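Local coordinates for choline binding protein PCPA (Streptococcus pneumoniae, PDB 4CP6) that is a leucine-rich repeat vaccine antigen of the pneumococcus and, as a choline-binding protein, probably attaches to choline on the bacterial cell wall, at residues K236-Y241 with T257-S262; S262-K267 with T285-D290; L280-T285 with T305-A310; K327-H332 with S354-G359. All coordinates share one frame; numbering follows the deposited sequence.

Contact 1: K236-Y241 with T257-S262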
loop_
_atom_site.group_PDB
_atom_site.type_symbol
_atom_site.label_atom_id
_atom_site.label_comp_id
_atom_site.label_asym_id
_atom_site.label_seq_id
_atom_site.Cartn_x
_atom_site.Cartn_y
_atom_site.Cartn_z
ATOM N N LYS A 236 20.183 -1.536 0.092
ATOM C CA LYS A 236 19.640 -2.693 -0.639
ATOM C C LYS A 236 19.282 -3.862 0.277
ATOM O O LYS A 236 18.964 -4.941 -0.240
ATOM C CB LYS A 236 20.559 -3.122 -1.801
ATOM C CG LYS A 236 20.623 -2.055 -2.914
ATOM C CD LYS A 236 21.860 -2.203 -3.826
ATOM C CE LYS A 236 21.837 -3.385 -4.779
ATOM N NZ LYS A 236 20.843 -3.214 -5.869
ATOM N N THR A 237 19.220 -3.642 1.612
ATOM C CA THR A 237 18.782 -4.710 2.510
ATOM C C THR A 237 17.276 -4.919 2.452
ATOM O O THR A 237 16.803 -6.007 2.795
ATOM C CB THR A 237 19.226 -4.477 3.942
ATOM O OG1 THR A 237 18.604 -3.296 4.485
ATOM C CG2 THR A 237 20.748 -4.440 4.066
ATOM N N GLN A 238 16.518 -3.879 2.053
ATOM C CA GLN A 238 15.057 -3.981 1.985
ATOM C C GLN A 238 14.623 -3.764 0.572
ATOM O O GLN A 238 14.892 -2.689 0.015
ATOM C CB GLN A 238 14.372 -2.941 2.919
ATOM C CG GLN A 238 14.861 -2.991 4.378
ATOM C CD GLN A 238 14.325 -1.893 5.249
ATOM O OE1 GLN A 238 15.040 -0.950 5.612
ATOM N NE2 GLN A 238 13.082 -2.043 5.676
ATOM N N LEU A 239 13.936 -4.747 -0.034
ATOM C CA LEU A 239 13.306 -4.548 -1.324
ATOM C C LEU A 239 11.909 -4.059 -0.938
ATOM O O LEU A 239 11.100 -4.816 -0.377
ATOM C CB LEU A 239 13.294 -5.836 -2.175
ATOM C CG LEU A 239 12.883 -5.638 -3.620
ATOM C CD1 LEU A 239 13.332 -6.854 -4.471
ATOM C CD2 LEU A 239 11.349 -5.377 -3.774
ATOM N N ILE A 240 11.659 -2.758 -1.179
ATOM C CA ILE A 240 10.428 -2.140 -0.725
ATOM C C ILE A 240 9.294 -2.358 -1.723
ATOM O O ILE A 240 8.186 -2.720 -1.314
ATOM C CB ILE A 240 10.661 -0.638 -0.439
ATOM C CG1 ILE A 240 11.734 -0.471 0.660
ATOM C CG2 ILE A 240 9.342 0.077 -0.013
ATOM C CD1 ILE A 240 12.224 0.970 0.850
ATOM N N TYR A 241 9.536 -2.075 -3.013
ATOM C CA TYR A 241 8.453 -2.212 -3.977
ATOM C C TYR A 241 8.950 -2.537 -5.350
ATOM O O TYR A 241 9.788 -1.804 -5.898
ATOM C CB TYR A 241 7.565 -0.953 -4.002
ATOM C CG TYR A 241 6.353 -1.147 -4.895
ATOM C CD1 TYR A 241 5.422 -2.157 -4.634
ATOM C CD2 TYR A 241 6.165 -0.364 -6.033
ATOM C CE1 TYR A 241 4.332 -2.367 -5.475
ATOM C CE2 TYR A 241 5.052 -0.532 -6.849
ATOM C CZ TYR A 241 4.150 -1.547 -6.582
ATOM O OH TYR A 241 3.084 -1.765 -7.434
ATOM N N THR A 257 19.980 -8.244 -0.303
ATOM C CA THR A 257 18.611 -8.263 0.216
ATOM C C THR A 257 18.456 -9.114 1.456
ATOM O O THR A 257 18.867 -10.281 1.452
ATOM C CB THR A 257 17.616 -8.678 -0.861
ATOM O OG1 THR A 257 17.985 -8.178 -2.145
ATOM C CG2 THR A 257 16.197 -8.265 -0.531
ATOM N N LYS A 258 17.863 -8.549 2.515
ATOM C CA LYS A 258 17.576 -9.268 3.760
ATOM C C LYS A 258 16.060 -9.487 3.890
ATOM O O LYS A 258 15.621 -10.446 4.539
ATOM C CB LYS A 258 18.068 -8.498 4.972
ATOM C CG LYS A 258 19.586 -8.313 4.956
ATOM C CD LYS A 258 20.109 -7.853 6.310
ATOM C CE LYS A 258 21.578 -8.175 6.483
ATOM N NZ LYS A 258 22.452 -7.033 6.095
ATOM N N GLU A 259 15.247 -8.589 3.313
ATOM C CA GLU A 259 13.807 -8.769 3.415
ATOM C C GLU A 259 13.072 -8.208 2.239
ATOM O O GLU A 259 13.491 -7.194 1.637
ATOM C CB GLU A 259 13.261 -8.174 4.724
ATOM C CG GLU A 259 13.315 -6.671 4.790
ATOM C CD GLU A 259 12.690 -6.101 6.051
ATOM O OE1 GLU A 259 11.475 -6.310 6.289
ATOM O OE2 GLU A 259 13.432 -5.435 6.803
ATOM N N LEU A 260 11.906 -8.845 1.949
ATOM C CA LEU A 260 10.953 -8.317 0.982
ATOM C C LEU A 260 9.888 -7.656 1.824
ATOM O O LEU A 260 9.315 -8.309 2.713
ATOM C CB LEU A 260 10.337 -9.398 0.098
ATOM C CG LEU A 260 11.325 -10.322 -0.595
ATOM C CD1 LEU A 260 10.590 -11.278 -1.483
ATOM C CD2 LEU A 260 12.325 -9.538 -1.449
ATOM N N ALA A 261 9.632 -6.369 1.593
ATOM C CA ALA A 261 8.633 -5.657 2.387
ATOM C C ALA A 261 7.254 -6.217 2.128
ATOM O O ALA A 261 6.986 -6.852 1.094
ATOM C CB ALA A 261 8.629 -4.176 1.992
ATOM N N SER A 262 6.358 -5.940 3.050
ATOM C CA SER A 262 4.979 -6.316 2.851
ATOM C C SER A 262 4.462 -5.678 1.555
ATOM O O SER A 262 4.823 -4.526 1.236
ATOM C CB SER A 262 4.140 -5.872 4.039
ATOM O OG SER A 262 4.330 -4.508 4.376
HETATM O O HOH W 1 5.620 -2.415 -0.446
#
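T237 O is gripped by two successive backbone amides: K258 N lies 2.8 Å from T237 O, and E259 N donates to the same oxygen from 3.1 Å. E259 N arrives nearly along the C=O axis, with a C=O...N angle of 170°, whereas K258 N comes in bent (129°) and tilted from the carbonyl plane. The two donors can therefore share one acceptor. Past this fork the chains run as a short parallel ladder, with L239 N bonded to E259 O at 3.0 Å and A261 N to L239 O at 2.9 Å.

On one face of the sheet Q238 and E259 lie side by side, NE2 of Q238 3.6 Å from OE2 of E259. E259 CG lies between the backbone N and the carbonyl carbon (chi1 69°), and the chain beyond it extends alongside Q238. The other face is apolar: L239 CB rests on L260 CD2 at 3.9 Å. At the upstream end K258 runs beside T237, its CG and CD passing the CG2 methyl, while T237 OG1 turns to D235. Downstream the chains are joined through solvent, where a single water donates to both I240 O and S262 O.

At strand 238-241 the pairing changes from antiparallel to parallel: on one side lies 230-233, where I240 and Y241 both face L231 in a classic beta bulge, and on the other 259-260, from which the parallel strands of the leucine-rich repeats continue to 282-283.

Contact 2: S262-K267 with T285-D290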
loop_
_atom_site.group_PDB
_atom_site.type_symbol
_atom_site.label_atom_id
_atom_site.label_comp_id
_atom_site.label_asym_id
_atom_site.label_seq_id
_atom_site.Cartn_x
_atom_site.Cartn_y
_atom_site.Cartn_z
ATOM N N SER A 262 6.358 -5.940 3.050
ATOM C CA SER A 262 4.979 -6.316 2.851
ATOM C C SER A 262 4.462 -5.678 1.555
ATOM O O SER A 262 4.823 -4.526 1.236
ATOM C CB SER A 262 4.140 -5.872 4.039
ATOM O OG SER A 262 4.330 -4.508 4.376
ATOM N N TYR A 263 3.638 -6.436 0.794
ATOM C CA TYR A 263 3.034 -5.998 -0.475
ATOM C C TYR A 263 4.072 -5.643 -1.563
ATOM O O TYR A 263 3.697 -5.052 -2.595
ATOM C CB TYR A 263 2.099 -4.791 -0.222
ATOM C CG TYR A 263 0.812 -5.186 0.473
ATOM C CD1 TYR A 263 0.722 -5.212 1.865
ATOM C CD2 TYR A 263 -0.310 -5.559 -0.262
ATOM C CE1 TYR A 263 -0.464 -5.561 2.500
ATOM C CE2 TYR A 263 -1.503 -5.903 0.366
ATOM C CZ TYR A 263 -1.567 -5.919 1.746
ATOM O OH TYR A 263 -2.785 -6.247 2.336
ATOM N N SER A 264 5.334 -6.073 -1.393
ATOM C CA SER A 264 6.359 -5.656 -2.351
ATOM C C SER A 264 6.173 -6.114 -3.795
ATOM O O SER A 264 6.676 -5.417 -4.686
ATOM C CB SER A 264 7.752 -6.039 -1.884
ATOM O OG SER A 264 7.815 -7.408 -1.504
ATOM N N PHE A 265 5.532 -7.270 -4.056
ATOM C CA PHE A 265 5.253 -7.743 -5.433
ATOM C C PHE A 265 3.749 -7.889 -5.597
ATOM O O PHE A 265 3.282 -8.659 -6.446
ATOM C CB PHE A 265 5.949 -9.100 -5.756
ATOM C CG PHE A 265 7.451 -9.040 -5.829
ATOM C CD1 PHE A 265 8.218 -8.926 -4.670
ATOM C CD2 PHE A 265 8.107 -9.125 -7.058
ATOM C CE1 PHE A 265 9.623 -8.928 -4.736
ATOM C CE2 PHE A 265 9.506 -9.136 -7.119
ATOM C CZ PHE A 265 10.256 -9.005 -5.965
ATOM N N ASN A 266 2.969 -7.134 -4.826
ATOM C CA ASN A 266 1.524 -7.207 -4.930
ATOM C C ASN A 266 1.058 -6.807 -6.333
ATOM O O ASN A 266 1.555 -5.832 -6.889
ATOM C CB ASN A 266 0.896 -6.292 -3.885
ATOM C CG ASN A 266 -0.587 -6.361 -3.794
ATOM O OD1 ASN A 266 -1.199 -7.472 -3.757
ATOM N ND2 ASN A 266 -1.180 -5.241 -3.611
ATOM N N LYS A 267 0.055 -7.519 -6.852
ATOM C CA LYS A 267 -0.583 -7.259 -8.161
ATOM C C LYS A 267 0.367 -7.427 -9.331
ATOM O O LYS A 267 0.056 -6.956 -10.422
ATOM C CB LYS A 267 -1.224 -5.846 -8.196
ATOM C CG LYS A 267 -2.300 -5.585 -7.125
ATOM C CD LYS A 267 -3.524 -6.479 -7.429
ATOM C CE LYS A 267 -4.678 -6.378 -6.487
ATOM N NZ LYS A 267 -5.710 -7.376 -6.895
ATOM N N THR A 285 4.235 -9.723 4.657
ATOM C CA THR A 285 2.839 -10.090 4.435
ATOM C C THR A 285 2.375 -9.636 3.035
ATOM O O THR A 285 2.728 -8.547 2.567
ATOM C CB THR A 285 1.961 -9.610 5.614
ATOM O OG1 THR A 285 0.654 -10.165 5.489
ATOM C CG2 THR A 285 1.827 -8.098 5.659
ATOM N N PHE A 286 1.566 -10.480 2.348
ATOM C CA PHE A 286 1.067 -10.205 1.004
ATOM C C PHE A 286 2.187 -9.947 -0.002
ATOM O O PHE A 286 1.925 -9.339 -1.054
ATOM C CB PHE A 286 0.074 -9.035 1.020
ATOM C CG PHE A 286 -1.253 -9.297 1.690
ATOM C CD1 PHE A 286 -1.372 -9.227 3.071
ATOM C CD2 PHE A 286 -2.389 -9.561 0.933
ATOM C CE1 PHE A 286 -2.602 -9.452 3.690
ATOM C CE2 PHE A 286 -3.617 -9.795 1.553
ATOM C CZ PHE A 286 -3.708 -9.746 2.923
ATOM N N ALA A 287 3.438 -10.402 0.273
ATOM C CA ALA A 287 4.505 -10.041 -0.658
ATOM C C ALA A 287 4.189 -10.402 -2.101
ATOM O O ALA A 287 4.476 -9.589 -2.983
ATOM C CB ALA A 287 5.820 -10.674 -0.248
ATOM N N PHE A 288 3.642 -11.607 -2.362
ATOM C CA PHE A 288 3.358 -12.031 -3.735
ATOM C C PHE A 288 1.879 -12.111 -3.991
ATOM O O PHE A 288 1.460 -12.769 -4.963
ATOM C CB PHE A 288 4.069 -13.356 -4.085
ATOM C CG PHE A 288 5.501 -13.433 -3.629
ATOM C CD1 PHE A 288 6.467 -12.598 -4.179
ATOM C CD2 PHE A 288 5.880 -14.323 -2.634
ATOM C CE1 PHE A 288 7.790 -12.654 -3.729
ATOM C CE2 PHE A 288 7.206 -14.378 -2.190
ATOM C CZ PHE A 288 8.133 -13.514 -2.725
ATOM N N ALA A 289 1.058 -11.435 -3.175
ATOM C CA ALA A 289 -0.378 -11.504 -3.362
ATOM C C ALA A 289 -0.786 -11.010 -4.745
ATOM O O ALA A 289 -0.417 -9.918 -5.154
ATOM C CB ALA A 289 -1.115 -10.731 -2.269
ATOM N N ASP A 290 -1.528 -11.828 -5.481
ATOM C CA ASP A 290 -1.995 -11.485 -6.836
ATOM C C ASP A 290 -0.831 -11.230 -7.820
ATOM O O ASP A 290 -1.007 -10.480 -8.799
ATOM C CB ASP A 290 -3.032 -10.359 -6.829
ATOM C CG ASP A 290 -4.311 -10.713 -6.084
ATOM O OD1 ASP A 290 -4.640 -11.924 -5.992
ATOM O OD2 ASP A 290 -4.996 -9.774 -5.608
#
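Y263 lays its ring over the side chain of F286: F286 CB sits 3.5 Å above the plane of the Y263 ring, over its centre, in a CH-pi contact. In return, Y263 OH lies over the centre of the F286 ring. The planes are only 6° apart, but the rings are slid so far that they barely overlap, and Y263 CZ comes within 3.4 Å of F286 CG. R207 holds the tyrosine hydroxyl through a hydrogen bond from NE.

Both rings stand on residues with left-handed backbone angles, at matching places in two type I turns, Y263-N266 and F286-A289. Like therefore packs on like, as expected for consecutive coils of a leucine-rich repeat solenoid. Three backbone N-H...O hydrogen bonds clamp the two turns together: Y263 N to T285 O at 2.9 Å, F265 N to A287 O at 2.8 Å and K267 N to A289 O at 3.0 Å.

F265 and F288 point the same way, into the interior, but meet obliquely, with planes at 51° and F265 CD1 3.9 Å from F288 CE1. At the far end the second torsion of K267 (chi2 -67°) turns CD toward D290 CB; from there the chain runs extended, and NZ meets D290 OD2 at 2.8 Å in a salt bridge, from above the carboxylate plane.

The turns follow strands 259-260 and 282-283 and lead toward 273-275 and 296-298. F265 stacks on Y242 on the preceding side, while F288 touches L260 of the preceding strand and, on the following side, meets the ring of F311.

Contact 3: L280-T285 with T305-A310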
loop_
_atom_site.group_PDB
_atom_site.type_symbol
_atom_site.label_atom_id
_atom_site.label_comp_id
_atom_site.label_asym_id
_atom_site.label_seq_id
_atom_site.Cartn_x
_atom_site.Cartn_y
_atom_site.Cartn_z
ATOM N N LEU A 280 18.683 -13.567 2.255
ATOM C CA LEU A 280 17.303 -13.098 2.477
ATOM C C LEU A 280 16.721 -13.895 3.640
ATOM O O LEU A 280 16.786 -15.131 3.670
ATOM C CB LEU A 280 16.481 -13.263 1.211
ATOM C CG LEU A 280 15.163 -12.505 1.207
ATOM C CD1 LEU A 280 14.934 -11.867 -0.131
ATOM C CD2 LEU A 280 14.036 -13.409 1.544
ATOM N N GLU A 281 16.181 -13.183 4.627
ATOM C CA GLU A 281 15.649 -13.800 5.838
ATOM C C GLU A 281 14.136 -13.765 5.965
ATOM O O GLU A 281 13.580 -14.618 6.652
ATOM C CB GLU A 281 16.194 -13.098 7.092
ATOM C CG GLU A 281 17.713 -13.111 7.201
ATOM C CD GLU A 281 18.293 -12.159 8.235
ATOM O OE1 GLU A 281 17.552 -11.297 8.764
ATOM O OE2 GLU A 281 19.511 -12.266 8.498
ATOM N N LYS A 282 13.489 -12.757 5.396
ATOM C CA LYS A 282 12.065 -12.548 5.615
ATOM C C LYS A 282 11.317 -12.132 4.385
ATOM O O LYS A 282 11.770 -11.257 3.640
ATOM C CB LYS A 282 11.934 -11.475 6.728
ATOM C CG LYS A 282 10.505 -11.021 7.032
ATOM C CD LYS A 282 10.546 -10.044 8.199
ATOM C CE LYS A 282 9.184 -9.678 8.676
ATOM N NZ LYS A 282 9.282 -8.701 9.799
ATOM N N ILE A 283 10.124 -12.720 4.221
ATOM C CA ILE A 283 9.186 -12.358 3.164
ATOM C C ILE A 283 7.955 -11.766 3.861
ATOM O O ILE A 283 7.277 -12.466 4.636
ATOM C CB ILE A 283 8.811 -13.580 2.301
ATOM C CG1 ILE A 283 10.063 -14.082 1.564
ATOM C CG2 ILE A 283 7.662 -13.255 1.347
ATOM C CD1 ILE A 283 9.871 -15.417 0.852
ATOM N N GLY A 284 7.694 -10.482 3.599
ATOM C CA GLY A 284 6.611 -9.734 4.237
ATOM C C GLY A 284 5.215 -10.190 3.876
ATOM O O GLY A 284 4.996 -10.853 2.857
ATOM N N THR A 285 4.235 -9.723 4.657
ATOM C CA THR A 285 2.839 -10.090 4.435
ATOM C C THR A 285 2.375 -9.636 3.035
ATOM O O THR A 285 2.728 -8.547 2.567
ATOM C CB THR A 285 1.961 -9.610 5.614
ATOM O OG1 THR A 285 0.654 -10.165 5.489
ATOM C CG2 THR A 285 1.827 -8.098 5.659
ATOM N N THR A 305 11.421 -16.437 7.885
ATOM C CA THR A 305 10.054 -16.011 8.133
ATOM C C THR A 305 9.316 -15.796 6.845
ATOM O O THR A 305 9.797 -15.057 5.979
ATOM C CB THR A 305 10.112 -14.657 8.932
ATOM O OG1 THR A 305 10.848 -14.884 10.141
ATOM C CG2 THR A 305 8.716 -14.095 9.245
ATOM N N ILE A 306 8.082 -16.326 6.768
ATOM C CA ILE A 306 7.193 -16.091 5.638
ATOM C C ILE A 306 5.876 -15.648 6.253
ATOM O O ILE A 306 5.207 -16.440 6.914
ATOM C CB ILE A 306 7.005 -17.297 4.711
ATOM C CG1 ILE A 306 8.337 -17.925 4.325
ATOM C CG2 ILE A 306 6.214 -16.871 3.463
ATOM C CD1 ILE A 306 8.149 -19.222 3.492
ATOM N N GLU A 307 5.500 -14.373 6.067
ATOM C CA GLU A 307 4.336 -13.802 6.716
ATOM C C GLU A 307 3.014 -14.115 6.043
ATOM O O GLU A 307 2.954 -14.709 4.955
ATOM C CB GLU A 307 4.523 -12.281 6.880
ATOM C CG GLU A 307 5.705 -11.884 7.747
ATOM C CD GLU A 307 5.750 -10.404 8.091
ATOM O OE1 GLU A 307 5.248 -9.548 7.316
ATOM O OE2 GLU A 307 6.320 -10.103 9.162
ATOM N N ARG A 308 1.944 -13.681 6.703
ATOM C CA ARG A 308 0.576 -13.906 6.289
ATOM C C ARG A 308 0.306 -13.603 4.824
ATOM O O ARG A 308 0.660 -12.533 4.330
ATOM C CB ARG A 308 -0.360 -13.079 7.197
ATOM C CG ARG A 308 -1.826 -13.017 6.756
ATOM C CD ARG A 308 -2.726 -12.466 7.866
ATOM N NE ARG A 308 -4.131 -12.439 7.430
ATOM C CZ ARG A 308 -4.764 -11.391 6.915
ATOM N NH1 ARG A 308 -4.128 -10.239 6.743
ATOM N NH2 ARG A 308 -6.049 -11.485 6.577
ATOM N N LEU A 309 -0.309 -14.541 4.130
ATOM C CA LEU A 309 -0.762 -14.385 2.754
ATOM C C LEU A 309 0.352 -13.940 1.827
ATOM O O LEU A 309 0.093 -13.271 0.829
ATOM C CB LEU A 309 -2.024 -13.497 2.656
ATOM C CG LEU A 309 -3.276 -14.154 3.286
ATOM C CD1 LEU A 309 -4.342 -13.105 3.623
ATOM C CD2 LEU A 309 -3.833 -15.217 2.355
ATOM N N ALA A 310 1.574 -14.423 2.071
ATOM C CA ALA A 310 2.670 -14.088 1.152
ATOM C C ALA A 310 2.420 -14.738 -0.230
ATOM O O ALA A 310 2.734 -14.142 -1.255
ATOM C CB ALA A 310 4.000 -14.588 1.718
HETATM O O HOH W 2 6.776 -7.618 9.995
HETATM O O HOH W 3 -1.371 -9.308 7.069
#
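At its edge, in plane, the guanidinium of R308 meets a water that also donates to T285 OG1; over the centre of one face, 3.6 Å above the plane, lies CD1 of L309, R308's own neighbour in the chain. The carboxylate of E307 is used at both oxygens. OE1 takes a weak bond from T285 N at 2.9 Å, and OE2 forms a salt bridge with K282 NZ at 3.3 Å. A second water reinforces that bridge, accepting from K282 NZ and donating to E307 OE2. K282 can span to the glutamate because its CG is anti to the backbone N (chi1 175°) and the chain beyond is extended.

Upstream, the backbones form a parallel beta ladder, a step in the stacked strands of the leucine-rich repeat solenoid: T305 N bonds to E281 O, I283 N to T305 O at 2.9 Å, and E307 N to I283 O at 3.0 Å. K282 and T305 lie side by side on one face, where T305 OG1 turns to N328. On the other face I283 lies with I306, and its CG2 also touches A310 CB, past the strand end, at 3.9 Å.

Beyond the strands T285 OG1, not a backbone amide, reaches R308 O: anti to the backbone N (chi1 -170°), it donates at 2.6 Å. On the preceding side strand 259-260 pairs with 282-283, and L309 reaches back to touch F286.

Contact 4: K327-H332 with S354-G359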
loop_
_atom_site.group_PDB
_atom_site.type_symbol
_atom_site.label_atom_id
_atom_site.label_comp_id
_atom_site.label_asym_id
_atom_site.label_seq_id
_atom_site.Cartn_x
_atom_site.Cartn_y
_atom_site.Cartn_z
ATOM N N LYS A 327 11.447 -20.827 10.240
ATOM C CA LYS A 327 11.058 -20.890 11.641
ATOM C C LYS A 327 9.665 -20.345 11.882
ATOM O O LYS A 327 8.991 -20.779 12.818
ATOM C CB LYS A 327 12.049 -20.073 12.485
ATOM C CG LYS A 327 13.508 -20.572 12.429
ATOM C CD LYS A 327 14.369 -19.891 13.492
ATOM C CE LYS A 327 15.579 -19.193 12.914
ATOM N NZ LYS A 327 16.376 -18.492 13.960
ATOM N N ASN A 328 9.252 -19.339 11.093
ATOM C CA ASN A 328 8.008 -18.636 11.368
ATOM C C ASN A 328 7.154 -18.555 10.141
ATOM O O ASN A 328 7.583 -18.010 9.123
ATOM C CB ASN A 328 8.323 -17.194 11.841
ATOM C CG ASN A 328 9.409 -17.104 12.879
ATOM O OD1 ASN A 328 9.285 -17.659 13.981
ATOM N ND2 ASN A 328 10.528 -16.474 12.530
ATOM N N PHE A 329 5.926 -19.045 10.247
ATOM C CA PHE A 329 4.931 -18.915 9.188
ATOM C C PHE A 329 3.775 -18.082 9.712
ATOM O O PHE A 329 3.237 -18.405 10.782
ATOM C CB PHE A 329 4.360 -20.268 8.784
ATOM C CG PHE A 329 5.335 -21.184 8.118
ATOM C CD1 PHE A 329 5.652 -21.032 6.770
ATOM C CD2 PHE A 329 5.953 -22.202 8.832
ATOM C CE1 PHE A 329 6.587 -21.872 6.160
ATOM C CE2 PHE A 329 6.870 -23.045 8.216
ATOM C CZ PHE A 329 7.166 -22.894 6.885
ATOM N N GLY A 330 3.351 -17.058 8.966
ATOM C CA GLY A 330 2.174 -16.314 9.379
ATOM C C GLY A 330 0.915 -17.120 9.084
ATOM O O GLY A 330 0.941 -18.163 8.405
ATOM N N LYS A 331 -0.218 -16.593 9.543
ATOM C CA LYS A 331 -1.535 -17.206 9.317
ATOM C C LYS A 331 -1.849 -17.163 7.811
ATOM O O LYS A 331 -1.561 -16.165 7.153
ATOM C CB LYS A 331 -2.583 -16.425 10.133
ATOM C CG LYS A 331 -3.994 -16.982 10.110
ATOM C CD LYS A 331 -4.868 -16.263 11.147
ATOM C CE LYS A 331 -6.339 -16.577 11.001
ATOM N NZ LYS A 331 -7.105 -16.234 12.236
ATOM N N HIS A 332 -2.426 -18.219 7.245
ATOM C CA HIS A 332 -2.783 -18.254 5.817
ATOM C C HIS A 332 -1.589 -17.938 4.933
ATOM O O HIS A 332 -1.688 -17.143 4.002
ATOM C CB HIS A 332 -3.981 -17.342 5.494
ATOM C CG HIS A 332 -5.251 -17.833 6.107
ATOM N ND1 HIS A 332 -5.918 -18.949 5.626
ATOM C CD2 HIS A 332 -5.913 -17.359 7.180
ATOM C CE1 HIS A 332 -7.010 -19.052 6.380
ATOM N NE2 HIS A 332 -7.017 -18.161 7.351
ATOM N N SER A 354 -1.662 -23.581 12.306
ATOM C CA SER A 354 -3.014 -23.492 11.820
ATOM C C SER A 354 -3.010 -22.661 10.550
ATOM O O SER A 354 -2.210 -21.720 10.409
ATOM C CB SER A 354 -3.863 -22.746 12.847
ATOM O OG SER A 354 -4.043 -23.577 13.982
ATOM N N PHE A 355 -3.930 -22.961 9.637
ATOM C CA PHE A 355 -4.169 -22.156 8.425
ATOM C C PHE A 355 -2.964 -22.098 7.484
ATOM O O PHE A 355 -2.794 -21.130 6.731
ATOM C CB PHE A 355 -4.631 -20.729 8.805
ATOM C CG PHE A 355 -5.822 -20.719 9.742
ATOM C CD1 PHE A 355 -7.017 -21.317 9.375
ATOM C CD2 PHE A 355 -5.724 -20.153 11.003
ATOM C CE1 PHE A 355 -8.117 -21.306 10.237
ATOM C CE2 PHE A 355 -6.821 -20.155 11.876
ATOM C CZ PHE A 355 -8.006 -20.725 11.478
ATOM N N PHE A 356 -2.161 -23.144 7.476
ATOM C CA PHE A 356 -0.956 -23.237 6.664
ATOM C C PHE A 356 -1.230 -23.298 5.165
ATOM O O PHE A 356 -0.619 -22.547 4.380
ATOM C CB PHE A 356 -0.197 -24.464 7.135
ATOM C CG PHE A 356 1.139 -24.737 6.505
ATOM C CD1 PHE A 356 2.230 -23.910 6.761
ATOM C CD2 PHE A 356 1.345 -25.895 5.755
ATOM C CE1 PHE A 356 3.500 -24.212 6.238
ATOM C CE2 PHE A 356 2.609 -26.196 5.236
ATOM C CZ PHE A 356 3.673 -25.353 5.497
ATOM N N LEU A 357 -2.186 -24.167 4.750
ATOM C CA LEU A 357 -2.451 -24.367 3.331
ATOM C C LEU A 357 -3.941 -24.534 3.135
ATOM O O LEU A 357 -4.567 -25.358 3.820
ATOM C CB LEU A 357 -1.640 -25.563 2.861
ATOM C CG LEU A 357 -1.806 -25.943 1.408
ATOM C CD1 LEU A 357 -1.338 -24.802 0.463
ATOM C CD2 LEU A 357 -1.068 -27.211 1.097
ATOM N N SER A 358 -4.531 -23.712 2.265
ATOM C CA SER A 358 -5.981 -23.689 2.105
ATOM C C SER A 358 -6.343 -23.006 0.797
ATOM O O SER A 358 -5.476 -22.548 0.036
ATOM C CB SER A 358 -6.644 -22.938 3.275
ATOM O OG SER A 358 -6.215 -21.581 3.305
ATOM N N GLY A 359 -7.650 -22.912 0.545
ATOM C CA GLY A 359 -8.169 -22.235 -0.635
ATOM C C GLY A 359 -8.145 -23.072 -1.892
ATOM O O GLY A 359 -8.065 -24.296 -1.837
HETATM O O HOH W 4 -0.061 -20.714 8.566
HETATM O O HOH W 5 -3.729 -20.970 4.067
#
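F329 and F356 make the tight half of this contact. F356 points its edge at the face of F329 in a T-shaped pair, CE1 of F356 standing 3.7 Å above the plane of the F329 ring, over its centre. The planes are 88° apart. F356 CG lies anti to the backbone N (chi1 -176°), and the ring beyond it reaches F329 among L322, I345 and M334.

The other half is more open to solvent and has water between its polar groups. F355 CB sits over the centre of the H332 ring, 3.7 Å above its plane, while the F355 ring itself is slid aside and inclined by 24°. K331, extended and exposed, runs beside F355 with CE 3.6 Å from F355 CD2. One water molecule donates to G330 O and S354 O. Another donates to F355 O at 2.8 Å and accepts from S358 OG, with a weak, long approach to H332 ND1. S358 OG lies at the edge of the imidazole, near its plane, and is also bonded to N335.

Chemically, then, dispersion between rings secures the inner side of these neighbouring solenoid coils, while one water joins two carbonyls, G330 O and S354 O, neither of which has a proton to give. The ammonium of K331, with NZ 5.3 Å from H332 NE2, would tend to disfavour a charged imidazole, though exposure to solvent should weaken the effect.

In the fold
Contacts 1 and 3 are steps of one mixed sheet, joined by the pairing of strands 259-260 and 282-283; their centres are 11 Å apart. Contact 2 lies just downstream, where the chain leaves these strands: it shares S262 with contact 1 and T285 with contact 3, and its segments alternate with those of contact 3 along the chain. Contact 4 comes last. Strand 328-329 edges the same sheet next to 305-306, but its partner segment belongs to the sheet 311-312, 334-335 and 357-358. The centres of contacts 1 and 4 are 21 Å apart. Together they trace successive coils of a leucine-rich repeat solenoid, each packing on the next.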